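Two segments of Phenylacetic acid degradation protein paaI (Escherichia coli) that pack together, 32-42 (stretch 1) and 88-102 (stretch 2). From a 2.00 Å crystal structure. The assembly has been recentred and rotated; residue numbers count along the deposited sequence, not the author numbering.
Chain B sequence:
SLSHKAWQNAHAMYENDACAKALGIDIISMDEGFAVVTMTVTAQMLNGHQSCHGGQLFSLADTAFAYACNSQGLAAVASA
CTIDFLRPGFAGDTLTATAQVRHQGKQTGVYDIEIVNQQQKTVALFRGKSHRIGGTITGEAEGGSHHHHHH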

ATOM      1  N   GLU B  32     -20.626   7.288  14.151  1.00 20.77           N
ATOM      2  CA  GLU B  32     -20.242   5.881  14.074  1.00 21.98           C
ATOM      3  C   GLU B  32     -19.358   5.714  12.806  1.00 20.22           C
ATOM      4  O   GLU B  32     -19.796   6.134  11.783  1.00 20.70           O
ATOM      5  CB  GLU B  32     -21.509   5.128  13.824  1.00 23.85           C
ATOM      6  CG  GLU B  32     -21.207   3.679  13.547  1.00 30.15           C
ATOM      7  CD  GLU B  32     -22.505   2.828  13.554  1.00 41.34           C
ATOM      8  OE1 GLU B  32     -23.406   3.248  12.782  1.00 42.36           O
ATOM      9  OE2 GLU B  32     -22.621   1.789  14.351  1.00 44.01           O
ATOM     10  N   GLY B  33     -18.162   5.143  12.883  1.00 19.86           N
ATOM     11  CA  GLY B  33     -17.299   4.995  11.713  1.00 18.96           C
ATOM     12  C   GLY B  33     -16.650   6.337  11.285  1.00 20.34           C
ATOM     13  O   GLY B  33     -16.255   6.478  10.096  1.00 21.86           O
ATOM     14  N   PHE B  34     -16.529   7.333  12.182  1.00 18.39           N
ATOM     15  CA  PHE B  34     -16.180   8.655  11.685  1.00 19.49           C
ATOM     16  C   PHE B  34     -15.552   9.420  12.811  1.00 20.43           C
ATOM     17  O   PHE B  34     -16.194   9.504  13.893  1.00 22.01           O
ATOM     18  CB  PHE B  34     -17.407   9.405  11.147  1.00 18.03           C
ATOM     19  CG  PHE B  34     -17.107  10.824  10.660  1.00 22.43           C
ATOM     20  CD1 PHE B  34     -16.569  11.052   9.332  1.00 13.02           C
ATOM     21  CD2 PHE B  34     -17.364  11.934  11.487  1.00 16.43           C
ATOM     22  CE1 PHE B  34     -16.269  12.423   8.895  1.00 17.39           C
ATOM     23  CE2 PHE B  34     -17.047  13.267  11.051  1.00 19.53           C
ATOM     24  CZ  PHE B  34     -16.513  13.524   9.725  1.00 17.48           C
ATOM     25  N   ALA B  35     -14.408  10.082  12.549  1.00 19.85           N
ATOM     26  CA  ALA B  35     -13.734  10.915  13.609  1.00 21.13           C
ATOM     27  C   ALA B  35     -12.899  11.999  12.925  1.00 21.77           C
ATOM     28  O   ALA B  35     -12.347  11.737  11.853  1.00 23.08           O
ATOM     29  CB  ALA B  35     -12.777  10.025  14.470  1.00 19.78           C
ATOM     30  N   VAL B  36     -12.757  13.160  13.551  1.00 20.09           N
ATOM     31  CA  VAL B  36     -12.030  14.315  13.050  1.00 20.34           C
ATOM     32  C   VAL B  36     -11.237  14.757  14.236  1.00 22.29           C
ATOM     33  O   VAL B  36     -11.801  14.896  15.377  1.00 22.93           O
ATOM     34  CB  VAL B  36     -12.951  15.468  12.553  1.00 21.70           C
ATOM     35  CG1 VAL B  36     -12.154  16.705  12.119  1.00 19.13           C
ATOM     36  CG2 VAL B  36     -13.816  15.090  11.410  1.00 21.34           C
ATOM     37  N   VAL B  37      -9.930  14.911  14.060  1.00 21.99           N
ATOM     38  CA  VAL B  37      -9.098  15.285  15.147  1.00 22.30           C
ATOM     39  C   VAL B  37      -8.211  16.347  14.564  1.00 23.77           C
ATOM     40  O   VAL B  37      -8.116  16.523  13.348  1.00 23.50           O
ATOM     41  CB  VAL B  37      -8.253  14.065  15.750  1.00 22.55           C
ATOM     42  CG1 VAL B  37      -9.185  13.011  16.447  1.00 20.00           C
ATOM     43  CG2 VAL B  37      -7.381  13.343  14.583  1.00 22.87           C
ATOM     44  N   THR B  38      -7.544  17.043  15.453  1.00 24.47           N
ATOM     45  CA  THR B  38      -6.870  18.279  15.118  1.00 29.14           C
ATOM     46  C   THR B  38      -5.550  18.416  15.899  1.00 28.85           C
ATOM     47  O   THR B  38      -5.415  17.871  16.973  1.00 28.05           O
ATOM     48  CB  THR B  38      -7.856  19.400  15.428  1.00 30.94           C
ATOM     49  OG1 THR B  38      -7.568  20.512  14.569  1.00 40.26           O
ATOM     50  CG2 THR B  38      -7.640  19.886  16.827  1.00 29.57           C
HETATM   51  N   MSE B  39      -4.552  19.054  15.330  1.00 29.16           N
HETATM   52  CA  MSE B  39      -3.267  19.192  16.000  1.00 31.10           C
HETATM   53  C   MSE B  39      -2.548  20.373  15.385  1.00 29.93           C
HETATM   54  O   MSE B  39      -2.630  20.594  14.193  1.00 29.12           O
HETATM   55  CB  MSE B  39      -2.433  17.918  15.743  1.00 32.22           C
HETATM   56  CG  MSE B  39      -0.970  18.072  16.106  1.00 40.43           C
HETATM   57 SE   MSE B  39       0.019  16.444  15.530  1.00 61.58          SE
HETATM   58  CE  MSE B  39      -0.199  15.557  17.110  1.00 57.03           C
ATOM     59  N   THR B  40      -1.805  21.098  16.182  1.00 30.61           N
ATOM     60  CA  THR B  40      -0.983  22.183  15.665  1.00 32.30           C
ATOM     61  C   THR B  40       0.466  21.708  15.594  1.00 32.79           C
ATOM     62  O   THR B  40       0.947  21.016  16.470  1.00 32.81           O
ATOM     63  CB  THR B  40      -1.219  23.413  16.571  1.00 33.96           C
ATOM     64  OG1 THR B  40      -2.628  23.795  16.435  1.00 33.17           O
ATOM     65  CG2 THR B  40      -0.377  24.678  16.127  1.00 31.64           C
ATOM     66  N   VAL B  41       1.138  21.980  14.486  1.00 33.80           N
ATOM     67  CA  VAL B  41       2.559  21.649  14.339  1.00 33.78           C
ATOM     68  C   VAL B  41       3.350  22.742  15.107  1.00 37.70           C
ATOM     69  O   VAL B  41       3.216  23.929  14.783  1.00 35.54           O
ATOM     70  CB  VAL B  41       2.897  21.732  12.877  1.00 34.36           C
ATOM     71  CG1 VAL B  41       4.401  21.528  12.660  1.00 32.02           C
ATOM     72  CG2 VAL B  41       1.983  20.744  12.074  1.00 30.22           C
ATOM     73  N   THR B  42       4.029  22.315  16.176  1.00 40.53           N
ATOM     74  CA  THR B  42       5.023  23.032  16.966  1.00 44.51           C
ATOM     75  C   THR B  42       6.448  22.774  16.447  1.00 46.51           C
ATOM     76  O   THR B  42       6.707  21.777  15.711  1.00 46.66           O
ATOM     77  CB  THR B  42       4.969  22.482  18.379  1.00 43.99           C
ATOM     78  OG1 THR B  42       5.229  21.067  18.335  1.00 44.62           O
ATOM     79  CG2 THR B  42       3.582  22.580  18.936  1.00 44.56           C
ATOM     80  N   PRO B  88       4.308  19.409   2.868  1.00 30.99           N
ATOM     81  CA  PRO B  88       4.868  19.485   4.207  1.00 31.29           C
ATOM     82  C   PRO B  88       3.852  20.098   5.194  1.00 31.65           C
ATOM     83  O   PRO B  88       2.928  20.797   4.784  1.00 32.47           O
ATOM     84  CB  PRO B  88       6.106  20.375   4.007  1.00 33.40           C
ATOM     85  CG  PRO B  88       6.292  20.380   2.447  1.00 37.42           C
ATOM     86  CD  PRO B  88       4.905  20.365   1.908  1.00 32.00           C
ATOM     87  N   GLY B  89       3.979  19.776   6.462  1.00 32.45           N
ATOM     88  CA  GLY B  89       3.359  20.548   7.538  1.00 33.92           C
ATOM     89  C   GLY B  89       4.375  21.519   8.222  1.00 33.83           C
ATOM     90  O   GLY B  89       5.330  21.046   8.779  1.00 34.07           O
ATOM     91  N   PHE B  90       4.183  22.844   8.177  1.00 32.17           N
ATOM     92  CA  PHE B  90       5.173  23.779   8.752  1.00 32.48           C
ATOM     93  C   PHE B  90       4.729  24.244  10.073  1.00 32.38           C
ATOM     94  O   PHE B  90       3.547  24.217  10.306  1.00 32.12           O
ATOM     95  CB  PHE B  90       5.258  25.038   7.873  1.00 32.40           C
ATOM     96  CG  PHE B  90       5.790  24.758   6.535  1.00 31.59           C
ATOM     97  CD1 PHE B  90       4.999  24.896   5.432  1.00 36.75           C
ATOM     98  CD2 PHE B  90       7.034  24.220   6.395  1.00 34.90           C
ATOM     99  CE1 PHE B  90       5.484  24.593   4.156  1.00 37.90           C
ATOM    100  CE2 PHE B  90       7.531  23.849   5.151  1.00 35.43           C
ATOM    101  CZ  PHE B  90       6.782  24.046   4.028  1.00 35.67           C
ATOM    102  N   ALA B  91       5.641  24.752  10.915  1.00 33.46           N
ATOM    103  CA  ALA B  91       5.291  25.292  12.262  1.00 33.36           C
ATOM    104  C   ALA B  91       4.104  26.196  12.216  1.00 33.05           C
ATOM    105  O   ALA B  91       3.997  27.034  11.356  1.00 32.59           O
ATOM    106  CB  ALA B  91       6.503  26.043  12.972  1.00 34.35           C
ATOM    107  N   GLY B  92       3.153  25.973  13.118  1.00 35.16           N
ATOM    108  CA  GLY B  92       2.010  26.863  13.251  1.00 34.35           C
ATOM    109  C   GLY B  92       0.878  26.313  12.391  1.00 34.72           C
ATOM    110  O   GLY B  92      -0.281  26.728  12.607  1.00 35.35           O
ATOM    111  N   ASP B  93       1.172  25.408  11.430  1.00 32.60           N
ATOM    112  CA  ASP B  93       0.107  24.905  10.551  1.00 31.93           C
ATOM    113  C   ASP B  93      -0.919  24.200  11.448  1.00 29.14           C
ATOM    114  O   ASP B  93      -0.516  23.487  12.367  1.00 30.11           O
ATOM    115  CB  ASP B  93       0.633  23.932   9.498  1.00 30.35           C
ATOM    116  CG  ASP B  93       1.135  24.626   8.229  1.00 40.06           C
ATOM    117  OD1 ASP B  93       1.230  25.928   8.174  1.00 44.11           O
ATOM    118  OD2 ASP B  93       1.484  23.917   7.208  1.00 44.13           O
ATOM    119  N   THR B  94      -2.215  24.383  11.222  1.00 26.73           N
ATOM    120  CA  THR B  94      -3.186  23.556  12.016  1.00 28.01           C
ATOM    121  C   THR B  94      -3.633  22.464  11.105  1.00 26.08           C
ATOM    122  O   THR B  94      -4.099  22.765  10.027  1.00 25.24           O
ATOM    123  CB  THR B  94      -4.446  24.340  12.449  1.00 26.77           C
ATOM    124  OG1 THR B  94      -4.054  25.218  13.485  1.00 35.58           O
ATOM    125  CG2 THR B  94      -5.488  23.450  13.210  1.00 32.85           C
ATOM    126  N   LEU B  95      -3.586  21.218  11.587  1.00 24.79           N
ATOM    127  CA  LEU B  95      -3.785  20.027  10.735  1.00 22.39           C
ATOM    128  C   LEU B  95      -5.016  19.263  11.254  1.00 23.38           C
ATOM    129  O   LEU B  95      -5.159  19.030  12.449  1.00 23.82           O
ATOM    130  CB  LEU B  95      -2.561  19.129  10.834  1.00 21.29           C
ATOM    131  CG  LEU B  95      -1.249  19.685  10.322  1.00 24.48           C
ATOM    132  CD1 LEU B  95      -0.119  18.679  10.369  1.00 22.54           C
ATOM    133  CD2 LEU B  95      -1.424  20.174   8.900  1.00 20.56           C
ATOM    134  N   THR B  96      -5.917  18.916  10.361  1.00 22.11           N
ATOM    135  CA  THR B  96      -7.137  18.242  10.685  1.00 24.01           C
ATOM    136  C   THR B  96      -7.119  16.882   9.936  1.00 23.08           C
ATOM    137  O   THR B  96      -6.925  16.853   8.718  1.00 23.33           O
ATOM    138  CB  THR B  96      -8.312  19.136  10.243  1.00 24.72           C
ATOM    139  OG1 THR B  96      -8.145  20.470  10.806  1.00 30.79           O
ATOM    140  CG2 THR B  96      -9.595  18.725  10.910  1.00 26.64           C
ATOM    141  N   ALA B  97      -7.252  15.802  10.677  1.00 21.32           N
ATOM    142  CA  ALA B  97      -7.320  14.422  10.132  1.00 20.95           C
ATOM    143  C   ALA B  97      -8.765  13.944  10.282  1.00 19.88           C
ATOM    144  O   ALA B  97      -9.343  14.026  11.412  1.00 20.19           O
ATOM    145  CB  ALA B  97      -6.308  13.456  10.863  1.00 18.11           C
ATOM    146  N   THR B  98      -9.380  13.560   9.166  1.00 16.24           N
ATOM    147  CA  THR B  98     -10.701  13.040   9.142  1.00 17.64           C
ATOM    148  C   THR B  98     -10.629  11.598   8.700  1.00 19.49           C
ATOM    149  O   THR B  98     -10.087  11.311   7.633  1.00 19.18           O
ATOM    150  CB  THR B  98     -11.446  13.768   8.134  1.00 18.44           C
ATOM    151  OG1 THR B  98     -11.595  15.155   8.549  1.00 27.79           O
ATOM    152  CG2 THR B  98     -12.911  13.331   8.008  1.00 14.81           C
ATOM    153  N   ALA B  99     -11.267  10.718   9.468  1.00 18.52           N
ATOM    154  CA  ALA B  99     -11.224   9.312   9.173  1.00 17.11           C
ATOM    155  C   ALA B  99     -12.643   8.871   8.887  1.00 19.30           C
ATOM    156  O   ALA B  99     -13.544   9.229   9.609  1.00 21.01           O
ATOM    157  CB  ALA B  99     -10.659   8.631  10.379  1.00 18.83           C
ATOM    158  N   GLN B 100     -12.886   8.086   7.842  1.00 17.77           N
ATOM    159  CA  GLN B 100     -14.227   7.697   7.435  1.00 18.30           C
ATOM    160  C   GLN B 100     -14.153   6.189   7.143  1.00 17.00           C
ATOM    161  O   GLN B 100     -13.242   5.775   6.421  1.00 14.28           O
ATOM    162  CB  GLN B 100     -14.436   8.181   6.022  1.00 19.78           C
ATOM    163  CG  GLN B 100     -14.928   9.424   5.803  1.00 27.42           C
ATOM    164  CD  GLN B 100     -14.842   9.731   4.314  1.00 28.75           C
ATOM    165  OE1 GLN B 100     -15.585   9.158   3.516  1.00 28.70           O
ATOM    166  NE2 GLN B 100     -13.939  10.583   3.954  1.00 30.65           N
ATOM    167  N   VAL B 101     -15.101   5.422   7.647  1.00 17.73           N
ATOM    168  CA  VAL B 101     -15.214   3.978   7.345  1.00 16.11           C
ATOM    169  C   VAL B 101     -15.581   3.828   5.816  1.00 17.03           C
ATOM    170  O   VAL B 101     -16.415   4.564   5.281  1.00 18.03           O
ATOM    171  CB  VAL B 101     -16.220   3.278   8.294  1.00 14.55           C
ATOM    172  CG1 VAL B 101     -17.580   3.817   8.174  1.00 18.47           C
ATOM    173  CG2 VAL B 101     -16.325   1.786   8.022  1.00 17.19           C
ATOM    174  N   ARG B 102     -14.847   2.976   5.111  1.00 16.74           N
ATOM    175  CA  ARG B 102     -15.243   2.458   3.742  1.00 17.28           C
ATOM    176  C   ARG B 102     -15.844   1.049   3.813  1.00 18.46           C
ATOM    177  O   ARG B 102     -16.669   0.740   3.038  1.00 22.09           O
ATOM    178  CB  ARG B 102     -13.972   2.306   2.907  1.00 14.65           C
ATOM    179  CG  ARG B 102     -13.195   3.638   2.806  1.00 20.14           C
ATOM    180  CD  ARG B 102     -14.023   4.829   2.279  1.00 18.24           C
ATOM    181  NE  ARG B 102     -14.737   4.599   1.016  1.00 24.30           N
ATOM    182  CZ  ARG B 102     -14.190   4.675  -0.239  1.00 28.81           C
ATOM    183  NH1 ARG B 102     -12.924   4.896  -0.429  1.00 27.15           N
ATOM    184  NH2 ARG B 102     -14.918   4.581  -1.326  1.00 26.42           N
TER

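What holds the two stretches together? The strand of stretch 1 runs antiparallel to that of stretch 2, and the odd-numbered residues pair through their backbones. Ala35 N donates to Ala99 O at 3.2 Å, and Ala99 N returns a bond to Ala35 O at 2.8 Å. Val37 and Ala97 repeat the exchange, with Val37 N to Ala97 O and Ala97 N to Val37 O both 2.9 Å. So do Met39, a selenomethionine, and Leu95: Met39 N reaches Leu95 O at 2.9 Å, and Leu95 N reaches Met39 O at 2.8 Å.

How is the ladder finished at its ends? At one end Val101 N donates to Gly33 O at 2.9 Å. Gly33 has a positive phi, and an ideal CB there would clash with Val101 CG1. At the other end Val41 N donates to Asp93 O at 3.1 Å, while Gly92 N gives Val41 O a short, nearly straight bond of 2.6 Å.

How are Gly92 and Asp93 themselves held? Residues Phe90 to Asp93 form a type II turn, closed by Asp93 N donating to Phe90 O at 2.9 Å. The Asp93 side chain braces it further: OD2 accepts from Phe90 N at 3.1 Å, while OD1 is satisfied elsewhere in the structure. The carboxylate therefore holds the turn without bonding to stretch 1.

Do the side chains add polar links across the strands? They add none. Thr38 OG1 and Thr96 OG1 lie 3.8 Å apart and Thr40 OG1 and Thr94 OG1 3.6 Å, neighbours on one face but not hydrogen-bonded. On the face of Val37, Ala97 and Leu95 the side-chain contacts are apolar: Val37 CG2 meets Ala97 CB at 3.9 Å. Val41, just beyond the strand, points toward stretch 2 and packs CG2 3.4 Å from Leu95 CD1.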